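Local coordinates for conserved hypothetical exported protein (Bacteroides fragilis, PDB 4JJA) that is of unproven function but probably cleaves N-acetylmuramic acid residues from peptidoglycan fragments, as expected of an exo-beta-N-acetylmuramidase of the NamZ family, at residues D108-G113 / Y211-P216; D141-N146 / I200-Y205; G147-G152 / P169-M174; Y205-M210 / L366-N371. All blocks are in the same frame, centred on the assembly; numbering follows the deposited sequence.

Interaction 1 (D108-G113 / Y211-P216); sequences DIQDVG and YRLPIP
Gln110 meets Leu213 and Tyr211 where the loop that follows parallel strand 104-107 of the Rossmann-like sheet passes alongside the 211-216 segment. CG of Gln110 is anti to the backbone N (chi1 -177°), and a bend at chi2 then turns the amide, so that the methylene and the amide serve different neighbours. The methylene lies against the leucine: Gln110 CG is 3.5 Å from Leu213 CD2, and the other leucine methyl, CD1, sits 4.0 Å from Gln110 NE2. The two side chains cross obliquely. Val112 adds a looser apolar touch, its CG1 4.4 Å from Leu213 CD2.

Toward Tyr211 the glutamine points tip to tip, with its amide plane 32° from the ring plane. Gln110 OE1 stands 3.7 Å from Tyr211 CE2, and water 1 spans their polar ends, donating to Gln110 OE1 at 2.7 Å and lying 2.8 Å from Tyr211 OH. On the far side of the amide, Gln110 NE2 gives an almost straight hydrogen bond of 2.9 Å to Asp111 O, in the amide plane and on a carbonyl lone pair. The same nitrogen also bonds to Pro143 O, while Ile227 of helix 224-233 packs on Leu213.

No direct hydrogen bond joins the two segments. Polar cohesion here passes through one water, and the rest is van der Waals contact, mostly of the glutamine methylene and amide with Leu213. The amide is fixed in rotation, because NE2 has two carbonyl acceptors and OE1 accepts a hydrogen bond from the water.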
# COMPACT_ATOMS: atom_id res chain seq x y z
N ASP A 108 -11.32 -7.66 -0.03
CA ASP A 108 -11.97 -6.35 -0.17
C ASP A 108 -11.29 -5.38 0.78
O ASP A 108 -11.64 -5.31 1.94
CB ASP A 108 -13.49 -6.38 0.08
CG ASP A 108 -14.17 -5.03 -0.26
OD1 ASP A 108 -13.74 -4.33 -1.24
OD2 ASP A 108 -15.13 -4.63 0.48
N ILE A 109 -10.33 -4.63 0.26
CA ILE A 109 -9.50 -3.83 1.13
C ILE A 109 -8.94 -2.69 0.34
O ILE A 109 -8.62 -2.87 -0.84
CB ILE A 109 -8.39 -4.69 1.81
CG1 ILE A 109 -7.78 -3.99 3.04
CG2 ILE A 109 -7.32 -5.18 0.81
CD1 ILE A 109 -6.93 -4.93 3.87
N GLN A 110 -8.79 -1.54 0.99
CA GLN A 110 -8.29 -0.32 0.31
C GLN A 110 -6.79 -0.18 0.50
O GLN A 110 -6.30 0.04 1.62
CB GLN A 110 -9.02 0.93 0.83
CG GLN A 110 -8.59 2.19 0.11
CD GLN A 110 -8.91 2.15 -1.38
OE1 GLN A 110 -10.07 2.12 -1.76
NE2 GLN A 110 -7.89 2.15 -2.22
N ASP A 111 -6.06 -0.21 -0.63
CA ASP A 111 -4.62 -0.10 -0.72
C ASP A 111 -4.22 1.34 -1.11
O ASP A 111 -5.06 2.14 -1.54
CB ASP A 111 -4.15 -1.08 -1.86
CG ASP A 111 -2.70 -1.11 -2.03
OD1 ASP A 111 -1.99 -1.19 -1.01
OD2 ASP A 111 -2.24 -1.00 -3.21
N VAL A 112 -2.91 1.66 -1.07
CA VAL A 112 -2.42 2.98 -1.50
C VAL A 112 -1.41 2.95 -2.64
O VAL A 112 -0.95 3.99 -3.07
CB VAL A 112 -1.88 3.81 -0.31
CG1 VAL A 112 -2.98 3.99 0.76
CG2 VAL A 112 -0.69 3.16 0.29
N GLY A 113 -1.07 1.76 -3.13
CA GLY A 113 -0.25 1.63 -4.34
C GLY A 113 1.25 1.72 -4.24
O GLY A 113 1.90 2.12 -5.18
N TYR A 211 -9.12 8.69 -7.69
CA TYR A 211 -10.03 8.32 -6.64
C TYR A 211 -9.53 8.78 -5.31
O TYR A 211 -8.36 8.57 -4.99
CB TYR A 211 -10.24 6.83 -6.64
CG TYR A 211 -11.15 6.29 -5.56
CD1 TYR A 211 -12.53 6.33 -5.66
CD2 TYR A 211 -10.63 5.65 -4.44
CE1 TYR A 211 -13.33 5.78 -4.70
CE2 TYR A 211 -11.41 5.07 -3.49
CZ TYR A 211 -12.78 5.12 -3.63
OH TYR A 211 -13.54 4.52 -2.63
N ARG A 212 -10.43 9.32 -4.50
CA ARG A 212 -10.12 9.80 -3.15
C ARG A 212 -10.73 8.86 -2.13
O ARG A 212 -11.86 8.43 -2.28
CB ARG A 212 -10.67 11.22 -2.98
CG ARG A 212 -9.97 12.18 -3.87
CD ARG A 212 -10.38 13.60 -3.72
NE ARG A 212 -9.90 14.30 -2.58
CZ ARG A 212 -8.77 15.00 -2.55
NH1 ARG A 212 -7.95 15.06 -3.57
NH2 ARG A 212 -8.50 15.66 -1.46
N LEU A 213 -9.95 8.49 -1.14
CA LEU A 213 -10.33 7.47 -0.20
C LEU A 213 -11.26 8.07 0.85
O LEU A 213 -10.91 9.04 1.50
CB LEU A 213 -9.09 6.93 0.52
CG LEU A 213 -8.33 5.86 -0.25
CD1 LEU A 213 -7.93 6.13 -1.64
CD2 LEU A 213 -7.17 5.37 0.55
N PRO A 214 -12.44 7.48 1.05
CA PRO A 214 -13.34 8.02 2.07
C PRO A 214 -12.89 7.76 3.49
O PRO A 214 -13.27 8.53 4.40
CB PRO A 214 -14.65 7.28 1.77
CG PRO A 214 -14.22 5.95 1.10
CD PRO A 214 -13.05 6.36 0.28
N ILE A 215 -12.13 6.67 3.69
CA ILE A 215 -11.76 6.15 5.01
C ILE A 215 -10.21 6.07 5.03
O ILE A 215 -9.60 5.47 4.14
CB ILE A 215 -12.36 4.71 5.26
CG1 ILE A 215 -13.91 4.76 5.17
CG2 ILE A 215 -11.86 4.12 6.55
CD1 ILE A 215 -14.61 3.39 5.28
N PRO A 216 -9.57 6.61 6.09
CA PRO A 216 -8.09 6.54 6.10
C PRO A 216 -7.59 5.12 6.13
O PRO A 216 -8.00 4.34 6.98
CB PRO A 216 -7.71 7.25 7.44
CG PRO A 216 -8.97 7.05 8.28
CD PRO A 216 -10.11 7.22 7.32
O HOH W 1 -12.57 2.58 -0.80

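Interaction 2 (D141-N146 / I200-Y205); sequences DRPNPN and IPCKNY
At the C-terminal ends of the parallel strands 136-140 and 197-200, which lie side by side in the sheet, the loops that leave them stay together from Asp141 and Ile200 to Asn144 and Tyr205. The last sheet-like link is Asp141 N to Ile200 O, a hydrogen bond of 3.0 Å. Two residues beyond Ile200, Cys202 places its sulfur over the other backbone: SG lies 3.4 Å from Asp141 O and 3.7 Å from Pro143 CD.

Tyr205 closes the far end. Its CG is anti to the backbone N (chi1 -177°), and the ring extends over the proline. Pro143 CB touches Tyr205 CE1 at 3.5 Å, and Pro143 CG rides above the ring plane, offset toward the rim, as the two side chains cross. The phenol oxygen reaches just past the proline to the next residue, where Asn144 N donates to Tyr205 OH at 3.0 Å with an N-H...O angle of 148°. Asn144 itself is bent into an Asx turn: its OD1 accepts from Asn146 N at 2.8 Å, the donor standing above the carbonyl plane.

Outside the pair, the Asp141 carboxylate is held by Tyr368 OH, Thr175 OG1 and Gly177 N, and Arg142 forms a salt bridge with Asp108. Tyr368 OH also takes the N-H of Cys202, tying the chain's C-terminal tail to both loops. Neighbouring loops leaving adjacent parallel strands at their C-terminal ends are a feature of Rossmann-like alpha/beta folds, consistent with the clan to which the N-terminal NamZ family belongs.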
# COMPACT_ATOMS: atom_id res chain seq x y z
N ASP A 141 -12.67 -5.36 -6.44
CA ASP A 141 -11.57 -4.43 -6.62
C ASP A 141 -11.92 -3.05 -6.11
O ASP A 141 -13.10 -2.63 -6.13
CB ASP A 141 -11.13 -4.38 -8.09
CG ASP A 141 -9.64 -4.29 -8.31
OD1 ASP A 141 -8.85 -4.57 -7.40
OD2 ASP A 141 -9.30 -4.00 -9.51
N ARG A 142 -10.90 -2.33 -5.65
CA ARG A 142 -10.99 -0.93 -5.29
C ARG A 142 -9.89 -0.19 -6.03
O ARG A 142 -8.88 -0.76 -6.39
CB ARG A 142 -10.87 -0.70 -3.79
CG ARG A 142 -12.05 -1.26 -3.01
CD ARG A 142 -11.97 -0.98 -1.52
NE ARG A 142 -13.10 -1.64 -0.85
CZ ARG A 142 -14.14 -1.04 -0.30
NH1 ARG A 142 -14.21 0.28 -0.23
NH2 ARG A 142 -15.10 -1.79 0.22
N PRO A 143 -10.10 1.11 -6.25
CA PRO A 143 -9.08 1.88 -6.94
C PRO A 143 -7.74 1.93 -6.23
O PRO A 143 -7.68 1.80 -5.02
CB PRO A 143 -9.68 3.31 -7.01
CG PRO A 143 -11.13 3.07 -7.02
CD PRO A 143 -11.31 1.92 -6.05
N ASN A 144 -6.69 2.14 -7.03
CA ASN A 144 -5.39 2.51 -6.50
C ASN A 144 -5.32 4.03 -6.56
O ASN A 144 -5.35 4.57 -7.66
CB ASN A 144 -4.30 1.85 -7.35
CG ASN A 144 -2.90 2.19 -6.89
OD1 ASN A 144 -2.71 3.09 -6.07
ND2 ASN A 144 -1.92 1.50 -7.49
N PRO A 145 -5.24 4.73 -5.41
CA PRO A 145 -5.20 6.19 -5.47
C PRO A 145 -3.93 6.73 -6.11
O PRO A 145 -3.88 7.89 -6.49
CB PRO A 145 -5.30 6.59 -4.00
CG PRO A 145 -4.68 5.42 -3.26
CD PRO A 145 -5.12 4.22 -4.03
N ASN A 146 -2.91 5.88 -6.21
CA ASN A 146 -1.66 6.15 -6.91
C ASN A 146 -1.55 5.28 -8.19
O ASN A 146 -0.47 4.93 -8.63
CB ASN A 146 -0.45 5.95 -5.97
CG ASN A 146 -0.31 7.10 -5.01
OD1 ASN A 146 -0.18 8.27 -5.46
ND2 ASN A 146 -0.20 6.82 -3.72
N ILE A 200 -13.90 -8.77 -9.57
CA ILE A 200 -15.03 -7.91 -9.92
C ILE A 200 -14.43 -6.50 -10.06
O ILE A 200 -14.08 -5.86 -9.08
CB ILE A 200 -16.14 -7.89 -8.86
CG1 ILE A 200 -16.58 -9.32 -8.51
CG2 ILE A 200 -17.30 -7.00 -9.33
CD1 ILE A 200 -17.11 -10.17 -9.70
N PRO A 201 -14.24 -6.03 -11.30
CA PRO A 201 -13.57 -4.74 -11.49
C PRO A 201 -14.44 -3.57 -11.11
O PRO A 201 -15.67 -3.65 -11.15
CB PRO A 201 -13.28 -4.72 -13.01
CG PRO A 201 -13.30 -6.11 -13.46
CD PRO A 201 -14.32 -6.77 -12.57
N CYS A 202 -13.80 -2.47 -10.76
CA CYS A 202 -14.52 -1.24 -10.61
C CYS A 202 -15.13 -0.79 -11.94
O CYS A 202 -14.57 -1.08 -13.00
CB CYS A 202 -13.58 -0.12 -10.20
SG CYS A 202 -12.70 -0.37 -8.65
N LYS A 203 -16.23 -0.05 -11.85
CA LYS A 203 -16.78 0.65 -13.02
C LYS A 203 -16.45 2.12 -12.92
O LYS A 203 -16.22 2.63 -11.82
CB LYS A 203 -18.28 0.48 -13.12
CG LYS A 203 -18.68 -0.98 -13.31
CD LYS A 203 -20.20 -1.14 -13.42
CE LYS A 203 -20.60 -2.50 -13.94
NZ LYS A 203 -19.72 -3.06 -15.01
N ASN A 204 -16.41 2.78 -14.07
CA ASN A 204 -16.08 4.22 -14.16
C ASN A 204 -14.72 4.50 -13.59
O ASN A 204 -14.51 5.46 -12.86
CB ASN A 204 -17.16 5.06 -13.49
CG ASN A 204 -18.55 4.77 -14.03
OD1 ASN A 204 -18.73 4.47 -15.24
ND2 ASN A 204 -19.53 4.83 -13.13
N TYR A 205 -13.78 3.65 -13.96
CA TYR A 205 -12.40 3.74 -13.44
C TYR A 205 -11.38 3.44 -14.52
O TYR A 205 -11.46 2.42 -15.21
CB TYR A 205 -12.21 2.73 -12.28
CG TYR A 205 -10.85 2.81 -11.63
CD1 TYR A 205 -10.42 3.94 -10.97
CD2 TYR A 205 -9.97 1.73 -11.68
CE1 TYR A 205 -9.13 3.99 -10.45
CE2 TYR A 205 -8.68 1.78 -11.13
CZ TYR A 205 -8.29 2.90 -10.48
OH TYR A 205 -7.00 2.96 -9.94

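Interaction 3 (G147-G152 / P169-M174); sequences GHYVDG and PIVHGM
Val171 O is approached by two neighbouring groups: Asp151 N donates to it at 2.9 Å, in the carbonyl plane and on a lone pair, and Val150 CA makes a C-H...O contact at 3.2 Å. The bond back, Val171 N to Asp151 O, makes Asp151 and Val171 an antiparallel hydrogen-bonded pair. Ile170 and Val171 both face Asp151, which makes a classic beta bulge at this single bridge, within the long excursion between strand 136-140 and helix 176-185.

Tyr149 and Val171 cross at about a right angle. Tyr149 CG takes the crowded position between the backbone N and the carbonyl carbon (chi1 70°), and Val171 CG1 sits over the centre of the ring in a CH-pi contact, 3.7 Å from the centroid. The other methyl, CG2, reaches Tyr149 OH. Val150 packs through CG1 on Pro169 CG at 3.7 Å, with helix 352-362 touching both residues.

Gly152 and Gly173 both have positive phi, and Gly173 CA comes within 3.3 Å of Tyr149 O. That oxygen is buried here without a polar partner in the model. The Asp151 carboxylate leads away from the 169-174 segment to a salt bridge with Lys348 and hydrogen bonds from Trp351 NE1 and Ile302 N. Beyond the bulge, His172 ND1 accepts from Met174 N at 3.0 Å, with the donor close to the imidazole plane.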
# COMPACT_ATOMS: atom_id res chain seq x y z
N GLY A 147 -2.69 4.98 -8.79
CA GLY A 147 -2.77 4.14 -9.97
C GLY A 147 -2.48 4.85 -11.26
O GLY A 147 -2.49 4.19 -12.31
N HIS A 148 -2.22 6.14 -11.20
CA HIS A 148 -2.09 6.98 -12.36
C HIS A 148 -0.67 7.02 -12.90
O HIS A 148 -0.44 7.66 -13.94
CB HIS A 148 -2.56 8.41 -12.06
CG HIS A 148 -1.90 9.03 -10.87
ND1 HIS A 148 -2.15 8.57 -9.59
CD2 HIS A 148 -1.00 10.03 -10.75
CE1 HIS A 148 -1.41 9.28 -8.73
NE2 HIS A 148 -0.71 10.19 -9.41
N TYR A 149 0.28 6.37 -12.24
CA TYR A 149 1.65 6.34 -12.71
C TYR A 149 2.35 5.12 -12.21
O TYR A 149 1.86 4.41 -11.35
CB TYR A 149 2.42 7.61 -12.37
CG TYR A 149 2.78 7.87 -10.93
CD1 TYR A 149 1.82 8.02 -9.93
CD2 TYR A 149 4.13 8.01 -10.56
CE1 TYR A 149 2.22 8.33 -8.60
CE2 TYR A 149 4.50 8.32 -9.28
CZ TYR A 149 3.55 8.50 -8.31
OH TYR A 149 3.96 8.86 -7.05
N VAL A 150 3.55 4.90 -12.76
CA VAL A 150 4.49 3.85 -12.38
C VAL A 150 5.82 4.56 -12.14
O VAL A 150 6.21 5.42 -12.95
CB VAL A 150 4.60 2.77 -13.46
CG1 VAL A 150 5.61 1.68 -13.06
CG2 VAL A 150 3.21 2.19 -13.78
N ASP A 151 6.52 4.25 -11.04
CA ASP A 151 7.76 4.97 -10.77
C ASP A 151 8.64 4.19 -9.82
O ASP A 151 8.20 3.40 -9.00
CB ASP A 151 7.43 6.36 -10.17
CG ASP A 151 8.40 7.45 -10.55
OD1 ASP A 151 9.36 7.19 -11.27
OD2 ASP A 151 8.14 8.59 -10.07
N GLY A 152 9.92 4.51 -9.92
CA GLY A 152 10.94 3.97 -9.05
C GLY A 152 11.59 2.71 -9.61
O GLY A 152 11.10 2.10 -10.55
N PRO A 169 8.04 -1.95 -9.25
CA PRO A 169 8.55 -0.63 -8.92
C PRO A 169 8.01 -0.15 -7.57
O PRO A 169 7.17 -0.81 -6.96
CB PRO A 169 8.06 0.26 -10.09
CG PRO A 169 7.71 -0.71 -11.21
CD PRO A 169 7.14 -1.89 -10.41
N ILE A 170 8.51 0.99 -7.10
CA ILE A 170 8.03 1.55 -5.87
C ILE A 170 6.54 1.87 -5.99
O ILE A 170 5.72 1.53 -5.10
CB ILE A 170 8.86 2.80 -5.45
CG1 ILE A 170 10.30 2.38 -5.11
CG2 ILE A 170 8.23 3.55 -4.29
CD1 ILE A 170 11.24 3.55 -4.80
N VAL A 171 6.18 2.61 -7.05
CA VAL A 171 4.79 2.96 -7.36
C VAL A 171 4.49 2.01 -8.54
O VAL A 171 4.99 2.21 -9.65
CB VAL A 171 4.67 4.44 -7.73
CG1 VAL A 171 3.22 4.71 -8.26
CG2 VAL A 171 5.04 5.36 -6.57
N HIS A 172 3.69 0.98 -8.28
CA HIS A 172 3.44 -0.06 -9.28
C HIS A 172 2.27 0.27 -10.21
O HIS A 172 2.15 -0.32 -11.30
CB HIS A 172 3.29 -1.43 -8.62
CG HIS A 172 2.27 -1.45 -7.53
ND1 HIS A 172 0.91 -1.37 -7.79
CD2 HIS A 172 2.41 -1.59 -6.19
CE1 HIS A 172 0.27 -1.48 -6.64
NE2 HIS A 172 1.16 -1.56 -5.65
N GLY A 173 1.39 1.18 -9.78
CA GLY A 173 0.31 1.63 -10.57
C GLY A 173 -0.88 0.72 -10.74
O GLY A 173 -1.72 0.98 -11.58
N MSE A 174 -0.97 -0.37 -9.97
CA MSE A 174 -1.95 -1.41 -10.21
C MSE A 174 -2.93 -1.52 -9.06
O MSE A 174 -2.62 -1.24 -7.92
CB MSE A 174 -1.26 -2.77 -10.37
CG MSE A 174 -0.24 -2.74 -11.51
SE MSE A 174 0.80 -4.36 -11.76
CE MSE A 174 -0.50 -5.31 -12.64

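Interaction 4 (Y205-M210 / L366-N371); sequences YTHQTM and LLYQDN
His207 N bonds to Gln369 O at 2.9 Å, nearly along the C=O axis, joining the type I beta turn from Thr206 to Thr209 to the extended C-terminal tail. The turn is also an ST turn, with Thr206 OG1 accepting from Gln208 N.

Tyr205, His207 and Tyr368 form an aromatic cluster. The edge of Tyr205 meets the face of Tyr368 in a T-shaped pair, planes 78° apart, with Tyr205 CD2 over the centre of the Tyr368 ring and Leu367 CB over the opposite face. His207 NE2 lies at that ring's edge, and Tyr368 O and Gln369 O lie at the edge of the imidazole. In the conformer given, ND1 and NE2 of His207 are bonded to Gly147 O and Glu178 OE2, which would hold the ring's rotation.

At the solvent side, Thr206 and Gln369 run side by side. The amides of Gln208 and Asn371 stack, their planes 10° apart, and Asn371 ND2 also bonds to His148 O. Water 2 links Tyr205 O with Gln369 N. Water 3 is gripped by three groups: it accepts from Gln208 NE2 and from Gln369 NE2 and donates to Asp370 O at 2.6 Å.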
# COMPACT_ATOMS: atom_id res chain seq x y z
N TYR A 205 -13.78 3.65 -13.96
CA TYR A 205 -12.40 3.74 -13.44
C TYR A 205 -11.38 3.44 -14.52
O TYR A 205 -11.46 2.42 -15.21
CB TYR A 205 -12.21 2.73 -12.28
CG TYR A 205 -10.85 2.81 -11.63
CD1 TYR A 205 -10.42 3.94 -10.97
CD2 TYR A 205 -9.97 1.73 -11.68
CE1 TYR A 205 -9.13 3.99 -10.45
CE2 TYR A 205 -8.68 1.78 -11.13
CZ TYR A 205 -8.29 2.90 -10.48
OH TYR A 205 -7.00 2.96 -9.94
N THR A 206 -10.42 4.37 -14.69
CA THR A 206 -9.27 4.19 -15.55
C THR A 206 -8.03 4.44 -14.70
O THR A 206 -8.10 4.97 -13.58
CB THR A 206 -9.26 5.20 -16.72
OG1 THR A 206 -8.99 6.49 -16.18
CG2 THR A 206 -10.61 5.16 -17.48
N HIS A 207 -6.87 4.18 -15.29
CA HIS A 207 -5.57 4.57 -14.70
C HIS A 207 -5.20 6.05 -14.83
O HIS A 207 -4.04 6.46 -14.63
CB HIS A 207 -4.46 3.66 -15.19
CG HIS A 207 -4.55 2.28 -14.62
ND1 HIS A 207 -4.04 1.97 -13.38
CD2 HIS A 207 -5.10 1.15 -15.11
CE1 HIS A 207 -4.27 0.69 -13.13
NE2 HIS A 207 -4.92 0.17 -14.16
N GLN A 208 -6.19 6.86 -15.17
CA GLN A 208 -6.13 8.31 -14.90
C GLN A 208 -7.07 8.82 -13.85
O GLN A 208 -6.92 9.97 -13.42
CB GLN A 208 -6.38 9.09 -16.20
CG GLN A 208 -5.24 9.02 -17.14
CD GLN A 208 -5.48 9.85 -18.40
OE1 GLN A 208 -5.43 11.08 -18.34
NE2 GLN A 208 -5.75 9.20 -19.51
N THR A 209 -8.02 7.98 -13.41
CA THR A 209 -8.97 8.41 -12.43
C THR A 209 -8.23 8.68 -11.12
O THR A 209 -7.44 7.84 -10.68
CB THR A 209 -10.00 7.34 -12.17
OG1 THR A 209 -10.64 6.98 -13.39
CG2 THR A 209 -11.06 7.76 -11.11
N MSE A 210 -8.54 9.78 -10.45
CA MSE A 210 -7.95 10.17 -9.18
C MSE A 210 -8.95 9.95 -8.08
O MSE A 210 -9.57 10.89 -7.57
CB MSE A 210 -7.50 11.63 -9.23
CG MSE A 210 -6.58 11.91 -10.42
SE MSE A 210 -5.00 10.80 -10.57
CE MSE A 210 -4.14 11.28 -8.90
N LEU A 366 -3.69 -5.72 -16.77
CA LEU A 366 -4.49 -4.56 -16.46
C LEU A 366 -5.95 -4.85 -16.74
O LEU A 366 -6.30 -5.58 -17.65
CB LEU A 366 -4.06 -3.31 -17.22
CG LEU A 366 -2.62 -2.86 -16.96
CD1 LEU A 366 -2.25 -1.62 -17.76
CD2 LEU A 366 -2.29 -2.69 -15.43
N LEU A 367 -6.80 -4.30 -15.90
CA LEU A 367 -8.24 -4.45 -15.99
C LEU A 367 -8.94 -3.17 -16.39
O LEU A 367 -10.17 -3.13 -16.59
CB LEU A 367 -8.79 -4.93 -14.66
CG LEU A 367 -8.43 -6.36 -14.26
CD1 LEU A 367 -8.78 -6.60 -12.79
CD2 LEU A 367 -9.06 -7.38 -15.21
N TYR A 368 -8.17 -2.09 -16.49
CA TYR A 368 -8.70 -0.76 -16.75
C TYR A 368 -7.80 -0.10 -17.76
O TYR A 368 -6.65 -0.47 -17.90
CB TYR A 368 -8.70 0.10 -15.45
CG TYR A 368 -9.30 -0.68 -14.29
CD1 TYR A 368 -10.66 -0.84 -14.18
CD2 TYR A 368 -8.52 -1.23 -13.31
CE1 TYR A 368 -11.20 -1.57 -13.13
CE2 TYR A 368 -9.06 -1.97 -12.28
CZ TYR A 368 -10.40 -2.12 -12.18
OH TYR A 368 -10.99 -2.84 -11.16
N GLN A 369 -8.34 0.92 -18.42
CA GLN A 369 -7.59 1.68 -19.38
C GLN A 369 -6.28 2.15 -18.81
O GLN A 369 -6.25 2.74 -17.74
CB GLN A 369 -8.42 2.89 -19.81
CG GLN A 369 -7.87 3.78 -20.90
CD GLN A 369 -8.73 4.98 -21.04
OE1 GLN A 369 -9.80 4.91 -21.67
NE2 GLN A 369 -8.32 6.05 -20.44
N ASP A 370 -5.20 1.91 -19.56
CA ASP A 370 -3.87 2.26 -19.14
C ASP A 370 -3.68 3.77 -19.19
O ASP A 370 -4.49 4.51 -19.78
CB ASP A 370 -2.85 1.51 -20.01
CG ASP A 370 -1.50 1.34 -19.40
OD1 ASP A 370 -1.21 1.80 -18.28
OD2 ASP A 370 -0.68 0.67 -20.08
N ASN A 371 -2.61 4.22 -18.57
CA ASN A 371 -2.24 5.62 -18.71
C ASN A 371 -0.89 5.73 -19.31
O ASN A 371 -0.84 5.55 -20.55
CB ASN A 371 -2.39 6.37 -17.40
CG ASN A 371 -2.11 7.85 -17.52
OD1 ASN A 371 -2.35 8.46 -18.58
ND2 ASN A 371 -1.68 8.46 -16.45
OXT ASN A 371 0.10 6.00 -18.62
O HOH W 2 -11.09 1.45 -17.75
O HOH W 3 -6.13 6.35 -18.92

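Overall arrangement
From the N terminus, the loop after strand 104-107 comes first, and interaction 1 closes a loop of about a hundred residues when the chain returns to it at 211-216. Inside that span lies interaction 2, which joins the ends of strands 136-140 and 197-200, and inside interaction 2 lies interaction 3, a short closure before helix 176-185. Interaction 4 opens at Tyr205, which it shares with interaction 2, and crosses interaction 1 as it brings the C-terminal tail back from helix 352-362. Side-chain bonds couple interaction 2 to each of the others, and the backbone oxygens of Gly147 and His148 join interaction 3 to interaction 4.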